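Local coordinates for protein Beta/alpha-amylase (Paenibacillus polymyxa, PDB 3VOC) that releases successive maltose units from the non-reducing ends of starch-like chains through its family 14 beta-amylase domain, the part modelled here of a longer secreted beta/alpha-amylase precursor, at residues Y36-V42 and K73-S79; K313-L319 and K352-N357; I151-L156 and F272-A278; V342-S347 and K375-Y381. All coordinates share one frame. Residue numbers count along the deposited sequence, not the author numbering.

Contact 1 of 4, residues Y36-V42 and K73-S79; sequences YAITTDV and KWVPIIS
The shortest polar link joins two side chains: S79 OG donates to D41 OD1 at 2.5 Å, with both residues in the m rotamer at chi1. D41 is a substrate-binding residue by similarity, so this bond probably helps to orient its carboxylate in the substrate-binding site. A second side-chain bond runs from W74 NE1 to T40 OG1 at 2.8 Å, the hydroxyl lying at the indole edge.

The backbones are extended and parallel, with axes 4.5 Å apart at closest and crossing at -20°. The register pairs A37 with K73 and continues in step to V42 with I78. Seven main-chain bonds zip the pair: K73 N to Y36 O (3.0 Å), I38 N to K73 O (2.9 Å), V75 N to I38 O (2.8 Å), T40 N to V75 O (3.0 Å), I77 N to T40 O (2.8 Å), V42 N to I77 O (2.8 Å) and S79 N to V42 O (2.9 Å).

Around these bonds the side chains pack. V42 CG2 meets W74 CZ2 at 3.9 Å and P76 CB at 3.8 Å, while K73 CG makes a CH-pi contact 3.9 Å from the Y36 ring centroid.

These are adjacent strands of the TIM barrel. I38, T40 and V42 meet helix 58-69, P76 and I78 meet helix 127-144, and strands 7-11 and 153-156 flank the pair.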
# COMPACT_ATOMS: atom_id res chain seq x y z
N TYR A 36 -13.52 17.33 -0.86
CA TYR A 36 -12.82 17.72 -2.08
C TYR A 36 -12.87 16.67 -3.17
O TYR A 36 -13.20 16.98 -4.33
CB TYR A 36 -11.35 18.03 -1.75
CG TYR A 36 -10.50 18.43 -2.94
CD1 TYR A 36 -10.69 19.66 -3.60
CD2 TYR A 36 -9.47 17.60 -3.38
CE1 TYR A 36 -9.87 20.03 -4.69
CE2 TYR A 36 -8.65 17.96 -4.44
CZ TYR A 36 -8.85 19.16 -5.09
OH TYR A 36 -8.02 19.46 -6.13
N ALA A 37 -12.50 15.44 -2.81
CA ALA A 37 -12.39 14.35 -3.79
C ALA A 37 -12.88 13.02 -3.27
O ALA A 37 -13.02 12.82 -2.05
CB ALA A 37 -10.96 14.22 -4.27
N ILE A 38 -13.18 12.12 -4.20
CA ILE A 38 -13.45 10.73 -3.89
C ILE A 38 -12.26 9.90 -4.35
O ILE A 38 -11.82 10.03 -5.50
CB ILE A 38 -14.73 10.21 -4.60
CG1 ILE A 38 -15.97 11.06 -4.23
CG2 ILE A 38 -14.93 8.69 -4.35
CD1 ILE A 38 -16.35 11.02 -2.73
N THR A 39 -11.70 9.09 -3.44
CA THR A 39 -10.64 8.13 -3.83
C THR A 39 -11.26 6.75 -4.13
O THR A 39 -12.23 6.32 -3.49
CB THR A 39 -9.50 7.99 -2.79
OG1 THR A 39 -9.96 7.21 -1.68
CG2 THR A 39 -9.03 9.38 -2.28
N THR A 40 -10.70 6.06 -5.13
CA THR A 40 -11.39 4.91 -5.71
C THR A 40 -10.39 3.83 -6.11
O THR A 40 -9.51 4.08 -6.92
CB THR A 40 -12.16 5.32 -6.98
OG1 THR A 40 -13.09 6.36 -6.67
CG2 THR A 40 -12.91 4.11 -7.60
N ASP A 41 -10.55 2.63 -5.54
CA ASP A 41 -9.86 1.47 -6.09
C ASP A 41 -10.33 1.22 -7.53
O ASP A 41 -11.51 0.94 -7.76
CB ASP A 41 -10.11 0.21 -5.26
CG ASP A 41 -9.17 0.10 -4.08
OD1 ASP A 41 -7.94 0.23 -4.26
OD2 ASP A 41 -9.66 -0.13 -2.97
N VAL A 42 -9.41 1.36 -8.47
CA VAL A 42 -9.67 1.02 -9.89
C VAL A 42 -9.08 -0.36 -10.07
O VAL A 42 -7.87 -0.52 -10.30
CB VAL A 42 -9.09 2.10 -10.85
CG1 VAL A 42 -9.41 1.78 -12.31
CG2 VAL A 42 -9.65 3.49 -10.48
N LYS A 73 -13.82 16.20 -7.14
CA LYS A 73 -12.64 15.64 -7.81
C LYS A 73 -12.61 14.13 -7.67
O LYS A 73 -13.25 13.56 -6.77
CB LYS A 73 -11.34 16.22 -7.23
CG LYS A 73 -11.18 17.72 -7.39
CD LYS A 73 -11.68 18.23 -8.72
CE LYS A 73 -11.50 19.74 -8.81
NZ LYS A 73 -10.06 20.04 -8.95
N TRP A 74 -11.85 13.49 -8.56
CA TRP A 74 -11.70 12.02 -8.56
C TRP A 74 -10.24 11.61 -8.43
O TRP A 74 -9.42 12.01 -9.23
CB TRP A 74 -12.28 11.41 -9.83
CG TRP A 74 -12.43 9.89 -9.77
CD1 TRP A 74 -13.02 9.16 -8.76
CD2 TRP A 74 -12.01 8.94 -10.75
NE1 TRP A 74 -12.98 7.82 -9.06
CE2 TRP A 74 -12.38 7.65 -10.28
CE3 TRP A 74 -11.36 9.04 -12.00
CZ2 TRP A 74 -12.11 6.47 -11.00
CZ3 TRP A 74 -11.10 7.86 -12.72
CH2 TRP A 74 -11.47 6.60 -12.22
N VAL A 75 -9.93 10.79 -7.43
CA VAL A 75 -8.55 10.32 -7.24
C VAL A 75 -8.52 8.82 -7.44
O VAL A 75 -8.90 8.06 -6.54
CB VAL A 75 -7.96 10.72 -5.88
CG1 VAL A 75 -6.54 10.11 -5.69
CG2 VAL A 75 -7.92 12.25 -5.74
N PRO A 76 -8.09 8.38 -8.63
CA PRO A 76 -8.05 6.95 -8.90
C PRO A 76 -6.83 6.29 -8.26
O PRO A 76 -5.75 6.88 -8.23
CB PRO A 76 -7.94 6.91 -10.42
CG PRO A 76 -7.12 8.13 -10.74
CD PRO A 76 -7.61 9.18 -9.77
N ILE A 77 -7.04 5.09 -7.70
CA ILE A 77 -5.96 4.23 -7.27
C ILE A 77 -5.90 3.15 -8.34
O ILE A 77 -6.87 2.44 -8.55
CB ILE A 77 -6.24 3.57 -5.89
CG1 ILE A 77 -6.58 4.65 -4.83
CG2 ILE A 77 -5.04 2.69 -5.47
CD1 ILE A 77 -7.40 4.13 -3.60
N ILE A 78 -4.77 3.03 -9.03
CA ILE A 78 -4.62 1.95 -10.01
C ILE A 78 -4.33 0.64 -9.25
O ILE A 78 -3.18 0.33 -8.89
CB ILE A 78 -3.58 2.27 -11.08
CG1 ILE A 78 -3.80 3.68 -11.66
CG2 ILE A 78 -3.60 1.17 -12.18
CD1 ILE A 78 -5.23 3.93 -12.24
N SER A 79 -5.38 -0.10 -8.96
CA SER A 79 -5.31 -1.17 -7.96
C SER A 79 -4.96 -2.52 -8.57
O SER A 79 -5.85 -3.32 -8.89
CB SER A 79 -6.64 -1.24 -7.20
OG SER A 79 -6.82 -0.04 -6.49

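Contact 2 of 4, residues K313-L319 and K352-N357; sequences KDADLDL and KGVRLN
This is the start of a parallel strand pairing in the TIM barrel, where the two strands of a beta-alpha-beta unit begin; helix 338-352 connects strands 318-321 and 356-359. Both segments leave a helix through a Schellman motif, with positive phi at D316 (55°) and G353 (71°), and then extend into their strands.

L319 pairs with L356, CA to CA 5.1 Å. L319 N donates to R355 O at 2.9 Å, and N357 N donates to L319 O at 2.8 Å, so L319 binds the residues on both sides of its partner, as parallel strands do. L319 (chi1 t, chi2 p) brings CD2 to 4.0 Å from L356 CD2 and CB to 3.8 Å from V354 CG1; helix 338-352 packs over both leucines.

Charge gathers at D318. Its OD2 takes a hydrogen-bonded salt bridge from R355 NE at 3.0 Å and another from K153, while OD1 binds R275; K153 also holds N357 OD1. Water 2 links D318 OD1 (2.9 Å) to R355 N (2.8 Å).

At the helix ends, K313 CB touches V354 CG2 at 3.7 Å. The K313 chain is all t until chi4 (p), which carries NZ to the C-terminal end of helix 338-352: it donates to K352 O at 2.7 Å and, at 2.8 Å from NZ, to water 1, which in turn donates to G353 O at 3.2 Å.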
# COMPACT_ATOMS: atom_id res chain seq x y z
N LYS A 313 11.15 9.81 -2.31
CA LYS A 313 11.70 11.08 -2.76
C LYS A 313 12.38 10.91 -4.12
O LYS A 313 12.14 11.70 -5.03
CB LYS A 313 12.73 11.62 -1.76
CG LYS A 313 13.14 13.06 -2.03
CD LYS A 313 14.02 13.59 -0.89
CE LYS A 313 14.45 15.05 -1.09
NZ LYS A 313 13.29 15.97 -1.24
N ASP A 314 13.22 9.88 -4.23
CA ASP A 314 13.96 9.62 -5.48
C ASP A 314 13.02 9.33 -6.64
O ASP A 314 13.27 9.77 -7.77
CB ASP A 314 14.95 8.45 -5.33
CG ASP A 314 16.09 8.75 -4.37
OD1 ASP A 314 16.33 9.94 -4.02
OD2 ASP A 314 16.77 7.79 -3.97
N ALA A 315 11.94 8.58 -6.37
CA ALA A 315 10.97 8.25 -7.41
C ALA A 315 9.98 9.38 -7.69
O ALA A 315 9.14 9.29 -8.61
CB ALA A 315 10.22 6.97 -7.06
N ASP A 316 10.09 10.46 -6.91
CA ASP A 316 9.18 11.60 -7.02
C ASP A 316 7.73 11.12 -6.89
O ASP A 316 6.90 11.35 -7.78
CB ASP A 316 9.41 12.38 -8.32
CG ASP A 316 8.63 13.68 -8.35
OD1 ASP A 316 8.50 14.31 -7.29
OD2 ASP A 316 8.14 14.07 -9.44
N LEU A 317 7.48 10.43 -5.78
CA LEU A 317 6.16 9.97 -5.36
C LEU A 317 5.82 10.52 -3.99
O LEU A 317 6.69 10.61 -3.10
CB LEU A 317 6.11 8.44 -5.29
CG LEU A 317 6.40 7.69 -6.61
CD1 LEU A 317 6.52 6.20 -6.39
CD2 LEU A 317 5.33 7.97 -7.66
N ASP A 318 4.55 10.90 -3.81
CA ASP A 318 4.08 11.34 -2.51
C ASP A 318 3.79 10.12 -1.66
O ASP A 318 3.56 9.04 -2.18
CB ASP A 318 2.81 12.19 -2.66
CG ASP A 318 3.09 13.56 -3.29
OD1 ASP A 318 4.25 13.88 -3.59
OD2 ASP A 318 2.13 14.32 -3.45
N LEU A 319 3.82 10.30 -0.34
CA LEU A 319 3.67 9.17 0.58
C LEU A 319 2.34 9.25 1.30
O LEU A 319 2.02 10.27 1.91
CB LEU A 319 4.82 9.15 1.60
CG LEU A 319 4.70 8.17 2.78
CD1 LEU A 319 4.71 6.78 2.22
CD2 LEU A 319 5.87 8.35 3.76
N LYS A 352 12.76 14.88 4.95
CA LYS A 352 13.21 14.68 3.56
C LYS A 352 12.43 15.50 2.54
O LYS A 352 12.78 15.49 1.36
CB LYS A 352 13.16 13.20 3.19
CG LYS A 352 14.05 12.33 4.05
CD LYS A 352 14.18 10.95 3.47
CE LYS A 352 15.10 10.09 4.30
NZ LYS A 352 16.54 10.29 3.95
N GLY A 353 11.40 16.21 2.96
CA GLY A 353 10.59 16.94 2.00
C GLY A 353 9.74 16.02 1.14
O GLY A 353 9.44 16.35 -0.01
N VAL A 354 9.35 14.86 1.68
CA VAL A 354 8.37 14.00 1.01
C VAL A 354 6.97 14.42 1.44
O VAL A 354 6.66 14.43 2.63
CB VAL A 354 8.62 12.50 1.31
CG1 VAL A 354 7.51 11.62 0.72
CG2 VAL A 354 9.99 12.07 0.75
N ARG A 355 6.12 14.77 0.48
CA ARG A 355 4.75 15.19 0.77
C ARG A 355 3.95 14.05 1.41
O ARG A 355 3.93 12.93 0.87
CB ARG A 355 4.04 15.64 -0.50
CG ARG A 355 4.62 16.95 -1.12
CD ARG A 355 4.10 17.17 -2.53
NE ARG A 355 2.63 17.13 -2.58
CZ ARG A 355 1.84 18.19 -2.42
NH1 ARG A 355 2.36 19.40 -2.20
NH2 ARG A 355 0.53 18.06 -2.49
N LEU A 356 3.30 14.34 2.53
CA LEU A 356 2.48 13.37 3.24
C LEU A 356 0.98 13.49 2.98
O LEU A 356 0.40 14.59 3.00
CB LEU A 356 2.70 13.48 4.75
CG LEU A 356 4.02 12.99 5.30
CD1 LEU A 356 4.27 13.70 6.61
CD2 LEU A 356 4.03 11.45 5.50
N ASN A 357 0.36 12.34 2.77
CA ASN A 357 -1.10 12.19 2.77
C ASN A 357 -1.48 11.11 3.78
O ASN A 357 -0.71 10.18 4.01
CB ASN A 357 -1.61 11.83 1.37
CG ASN A 357 -1.29 12.90 0.34
OD1 ASN A 357 -0.43 12.72 -0.53
ND2 ASN A 357 -1.99 14.04 0.42
O HOH W 1 10.99 16.02 -2.83
O HOH W 2 6.75 14.51 -2.27

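Contact 3 of 4, residues I151-L156 and F272-A278; sequences IPKIYL and FGVRIGA
The apolar centre is built on I154 and F272. I154 (chi1 m, chi2 t) sends CD1 to 3.6 Å from F272 CD1 and CG1 to 4.0 Å from V274 CG2, while I151 CD1 lies 4.0 Å from F272 CE2. Farther along, L156 CG packs on I276 CG2 at 3.6 Å, with helix 240-268 behind.

The strands run parallel, axes 4.5 Å apart at closest and crossing at -29°, with I154 paired to I276 and Y155 to G277. I154 N donates to R275 O (3.1 Å), G277 N to I154 O (2.9 Å) and L156 N to G277 O (2.7 Å). G277 leaves room for the Y155 ring: a CB there would clash with CE1.

At the polar edge, water 3 bridges P152 O and R275 N, 2.8 Å from each. K153 NZ reaches D318 and N357, and R275 pairs with D318 and D316. Parallel neighbours with aliphatic side chains against the outer helices and polar ones on the opposite face are the arrangement of a TIM-barrel wall.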
# COMPACT_ATOMS: atom_id res chain seq x y z
N ILE A 151 -9.12 15.15 -12.10
CA ILE A 151 -8.16 14.26 -11.43
C ILE A 151 -6.99 15.10 -10.88
O ILE A 151 -6.15 15.57 -11.64
CB ILE A 151 -7.67 13.13 -12.36
CG1 ILE A 151 -8.84 12.24 -12.80
CG2 ILE A 151 -6.56 12.29 -11.68
CD1 ILE A 151 -8.47 11.20 -13.84
N PRO A 152 -6.95 15.30 -9.55
CA PRO A 152 -5.91 16.16 -8.98
C PRO A 152 -4.67 15.40 -8.52
O PRO A 152 -3.66 16.02 -8.18
CB PRO A 152 -6.61 16.75 -7.75
CG PRO A 152 -7.52 15.64 -7.29
CD PRO A 152 -7.96 14.90 -8.54
N LYS A 153 -4.74 14.08 -8.52
CA LYS A 153 -3.72 13.23 -7.93
C LYS A 153 -4.03 11.80 -8.35
O LYS A 153 -5.20 11.45 -8.55
CB LYS A 153 -3.75 13.38 -6.40
CG LYS A 153 -2.67 12.62 -5.65
CD LYS A 153 -2.31 13.33 -4.36
CE LYS A 153 -0.86 12.99 -3.95
NZ LYS A 153 -0.35 13.83 -2.84
N ILE A 154 -3.00 10.98 -8.51
CA ILE A 154 -3.19 9.56 -8.84
C ILE A 154 -2.41 8.69 -7.87
O ILE A 154 -1.27 9.02 -7.55
CB ILE A 154 -2.71 9.25 -10.29
CG1 ILE A 154 -3.52 10.10 -11.30
CG2 ILE A 154 -2.84 7.75 -10.60
CD1 ILE A 154 -2.97 10.12 -12.74
N TYR A 155 -3.02 7.59 -7.40
CA TYR A 155 -2.31 6.64 -6.53
C TYR A 155 -1.91 5.38 -7.28
O TYR A 155 -2.62 4.92 -8.18
CB TYR A 155 -3.14 6.28 -5.27
CG TYR A 155 -3.29 7.43 -4.27
CD1 TYR A 155 -2.21 8.28 -3.98
CD2 TYR A 155 -4.50 7.68 -3.62
CE1 TYR A 155 -2.34 9.37 -3.08
CE2 TYR A 155 -4.64 8.74 -2.71
CZ TYR A 155 -3.56 9.58 -2.44
OH TYR A 155 -3.69 10.65 -1.55
N LEU A 156 -0.76 4.81 -6.89
CA LEU A 156 -0.34 3.52 -7.39
C LEU A 156 -0.53 2.50 -6.29
O LEU A 156 -0.52 2.87 -5.10
CB LEU A 156 1.14 3.55 -7.77
CG LEU A 156 1.54 4.66 -8.75
CD1 LEU A 156 3.02 4.52 -9.07
CD2 LEU A 156 0.66 4.67 -10.02
N PHE A 272 -1.72 14.08 -17.44
CA PHE A 272 -2.32 14.67 -16.24
C PHE A 272 -1.40 15.70 -15.59
O PHE A 272 -1.85 16.77 -15.22
CB PHE A 272 -2.70 13.57 -15.26
CG PHE A 272 -3.65 12.57 -15.85
CD1 PHE A 272 -3.23 11.28 -16.15
CD2 PHE A 272 -4.96 12.94 -16.15
CE1 PHE A 272 -4.11 10.35 -16.70
CE2 PHE A 272 -5.85 12.02 -16.72
CZ PHE A 272 -5.43 10.73 -16.99
N GLY A 273 -0.12 15.35 -15.43
CA GLY A 273 0.84 16.26 -14.80
C GLY A 273 0.48 16.54 -13.35
O GLY A 273 0.67 17.66 -12.86
N VAL A 274 -0.01 15.53 -12.65
CA VAL A 274 -0.37 15.70 -11.24
C VAL A 274 0.59 14.90 -10.36
O VAL A 274 1.35 14.08 -10.87
CB VAL A 274 -1.82 15.23 -10.98
CG1 VAL A 274 -2.84 16.16 -11.66
CG2 VAL A 274 -1.99 13.75 -11.41
N ARG A 275 0.57 15.15 -9.05
CA ARG A 275 1.33 14.32 -8.09
C ARG A 275 0.86 12.86 -8.14
O ARG A 275 -0.35 12.59 -8.25
CB ARG A 275 1.15 14.82 -6.64
CG ARG A 275 1.70 16.23 -6.35
CD ARG A 275 3.15 16.38 -6.80
NE ARG A 275 4.02 15.43 -6.12
CZ ARG A 275 5.28 15.18 -6.47
NH1 ARG A 275 5.82 15.80 -7.51
NH2 ARG A 275 6.00 14.28 -5.80
N ILE A 276 1.81 11.94 -8.06
CA ILE A 276 1.53 10.51 -8.01
C ILE A 276 1.98 10.03 -6.64
O ILE A 276 3.05 10.43 -6.14
CB ILE A 276 2.29 9.76 -9.13
CG1 ILE A 276 1.95 10.37 -10.50
CG2 ILE A 276 1.98 8.24 -9.11
CD1 ILE A 276 2.91 9.97 -11.64
N GLY A 277 1.17 9.18 -6.02
CA GLY A 277 1.51 8.67 -4.71
C GLY A 277 1.45 7.16 -4.58
O GLY A 277 0.90 6.45 -5.44
N ALA A 278 2.00 6.66 -3.48
CA ALA A 278 1.88 5.25 -3.12
C ALA A 278 1.83 5.18 -1.60
O ALA A 278 2.07 6.17 -0.91
CB ALA A 278 3.05 4.43 -3.69
O HOH W 3 -1.10 17.16 -8.12

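Contact 4 of 4, residues V342-S347 and K375-Y381; sequences VDTVSS and KITKFGY
V342-S347 is regular helix, part of 338-352. K375-K378 is the last turn of helix 367-378; the chain leaves helical geometry at F379 and turns through G380, whose phi is +61°, toward strand 383-386. The backbones come closest at S346 and F379, CA to CA 6.4 Å, with D343 and K375 at 7.7 Å. F379 N still bonds back to K375 O at 3.1 Å, and Y381 N to I376 O at 3.1 Å.

The F379 ring (chi1 m) lies across the helix. S346 CB sits over its face, 3.6 Å from the centroid and 19° off the normal, a CH-pi contact, while D343 OD1 approaches the ring edge, 3.3 Å from CE2. Beside it V342 CG1 packs on K375 CD at 3.8 Å.

K375 NZ forms a salt bridge with D343 OD1 at 2.6 Å and also bonds S339. Water 4 joins D343 OD2 (2.8 Å) to K378 NZ (3.0 Å). Deeper in, Y381 OH donates to S346 OG at 2.7 Å, and S346 OG (chi1 m) in turn donates to V342 O at 2.8 Å.

Neighbouring outer helices of the TIM barrel are thus joined by mixed chemistry: an ion pair at the partly exposed edge with water beside it, where a Tris molecule, probably from the crystallisation liquor, also hydrogen-bonds D343 OD2; an aromatic face between; and buried hydrogen bonds from Y381 through S346 that tie the chain entering the last strand to the helix.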
# COMPACT_ATOMS: atom_id res chain seq x y z
N VAL A 342 3.13 6.53 13.32
CA VAL A 342 2.76 7.69 12.51
C VAL A 342 3.77 8.83 12.70
O VAL A 342 4.22 9.43 11.72
CB VAL A 342 1.33 8.21 12.83
CG1 VAL A 342 1.08 9.55 12.11
CG2 VAL A 342 0.26 7.16 12.44
N ASP A 343 4.12 9.13 13.96
CA ASP A 343 5.11 10.19 14.23
C ASP A 343 6.45 9.88 13.57
O ASP A 343 7.03 10.74 12.93
CB ASP A 343 5.34 10.39 15.73
CG ASP A 343 4.12 10.94 16.45
OD1 ASP A 343 3.12 11.28 15.78
OD2 ASP A 343 4.16 11.02 17.70
N THR A 344 6.91 8.63 13.70
CA THR A 344 8.18 8.20 13.11
C THR A 344 8.19 8.41 11.60
O THR A 344 9.06 9.12 11.08
CB THR A 344 8.48 6.72 13.45
OG1 THR A 344 8.63 6.60 14.87
CG2 THR A 344 9.79 6.27 12.76
N VAL A 345 7.23 7.82 10.90
CA VAL A 345 7.17 7.88 9.44
C VAL A 345 6.99 9.32 8.99
O VAL A 345 7.70 9.80 8.08
CB VAL A 345 6.04 6.97 8.89
CG1 VAL A 345 5.73 7.28 7.42
CG2 VAL A 345 6.40 5.49 9.08
N SER A 346 6.06 10.02 9.64
CA SER A 346 5.78 11.42 9.30
C SER A 346 6.99 12.34 9.48
O SER A 346 7.26 13.17 8.60
CB SER A 346 4.57 11.95 10.09
OG SER A 346 3.38 11.21 9.79
N SER A 347 7.69 12.21 10.60
CA SER A 347 8.91 13.00 10.87
C SER A 347 9.99 12.77 9.81
O SER A 347 10.65 13.72 9.36
CB SER A 347 9.51 12.64 12.23
OG SER A 347 8.74 13.20 13.28
N LYS A 375 -2.40 14.60 14.07
CA LYS A 375 -1.38 14.16 13.14
C LYS A 375 -1.24 15.09 11.94
O LYS A 375 -0.12 15.53 11.63
CB LYS A 375 -1.62 12.70 12.68
CG LYS A 375 -1.61 11.67 13.86
CD LYS A 375 -0.39 11.87 14.77
CE LYS A 375 -0.26 10.71 15.80
NZ LYS A 375 0.75 11.02 16.89
N ILE A 376 -2.36 15.41 11.29
CA ILE A 376 -2.29 16.24 10.08
C ILE A 376 -1.72 17.64 10.35
O ILE A 376 -1.06 18.21 9.50
CB ILE A 376 -3.64 16.28 9.27
CG1 ILE A 376 -4.79 16.87 10.10
CG2 ILE A 376 -4.00 14.87 8.78
CD1 ILE A 376 -6.13 16.94 9.35
N THR A 377 -1.98 18.19 11.55
CA THR A 377 -1.51 19.52 11.91
C THR A 377 -0.06 19.52 12.44
O THR A 377 0.67 20.49 12.21
CB THR A 377 -2.42 20.23 12.96
OG1 THR A 377 -2.53 19.42 14.13
CG2 THR A 377 -3.82 20.51 12.38
N LYS A 378 0.34 18.46 13.15
CA LYS A 378 1.73 18.33 13.62
C LYS A 378 2.69 18.20 12.43
O LYS A 378 3.81 18.69 12.47
CB LYS A 378 1.91 17.10 14.52
CG LYS A 378 1.61 17.33 15.99
CD LYS A 378 1.74 16.02 16.78
CE LYS A 378 1.49 16.22 18.27
NZ LYS A 378 1.54 14.92 19.04
N PHE A 379 2.24 17.52 11.38
CA PHE A 379 3.16 17.12 10.32
C PHE A 379 2.91 17.74 8.95
O PHE A 379 3.50 17.31 7.95
CB PHE A 379 3.24 15.59 10.25
CG PHE A 379 3.72 14.96 11.54
CD1 PHE A 379 5.05 15.12 11.95
CD2 PHE A 379 2.86 14.21 12.33
CE1 PHE A 379 5.51 14.57 13.14
CE2 PHE A 379 3.31 13.64 13.54
CZ PHE A 379 4.64 13.82 13.94
N GLY A 380 2.04 18.73 8.88
CA GLY A 380 1.85 19.45 7.61
C GLY A 380 1.36 18.55 6.48
O GLY A 380 1.82 18.68 5.33
N TYR A 381 0.42 17.67 6.79
CA TYR A 381 -0.19 16.80 5.76
C TYR A 381 -0.85 17.60 4.64
O TYR A 381 -1.40 18.69 4.88
CB TYR A 381 -1.19 15.82 6.39
CG TYR A 381 -0.56 14.54 6.91
CD1 TYR A 381 -0.91 13.30 6.36
CD2 TYR A 381 0.40 14.57 7.93
CE1 TYR A 381 -0.34 12.12 6.83
CE2 TYR A 381 0.98 13.37 8.41
CZ TYR A 381 0.60 12.15 7.84
OH TYR A 381 1.16 10.97 8.26
O HOH W 4 4.18 13.72 18.40

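How the contacts relate
All four contacts belong to one eight-stranded parallel TIM barrel. Along the chain contact 1 comes first and contact 3 second, and contacts 2 and 4 then alternate their segments. Contacts 1 and 3 have centres about 9 Å apart and join directly, because strands 73-79 and 153-156 are neighbours; contacts 3 and 2, centres about 12 Å apart, join through strands 275-279 and 318-321 and through K153. Contact 4 lies in the outer helical layer, its centre about 13 Å from that of contact 2, where V345 and S346 back L319 and L356. Contacts 1, 3 and 2 follow the wall from strand two to strand seven, a framework carrying residues assigned by similarity or prediction to substrate binding and catalysis.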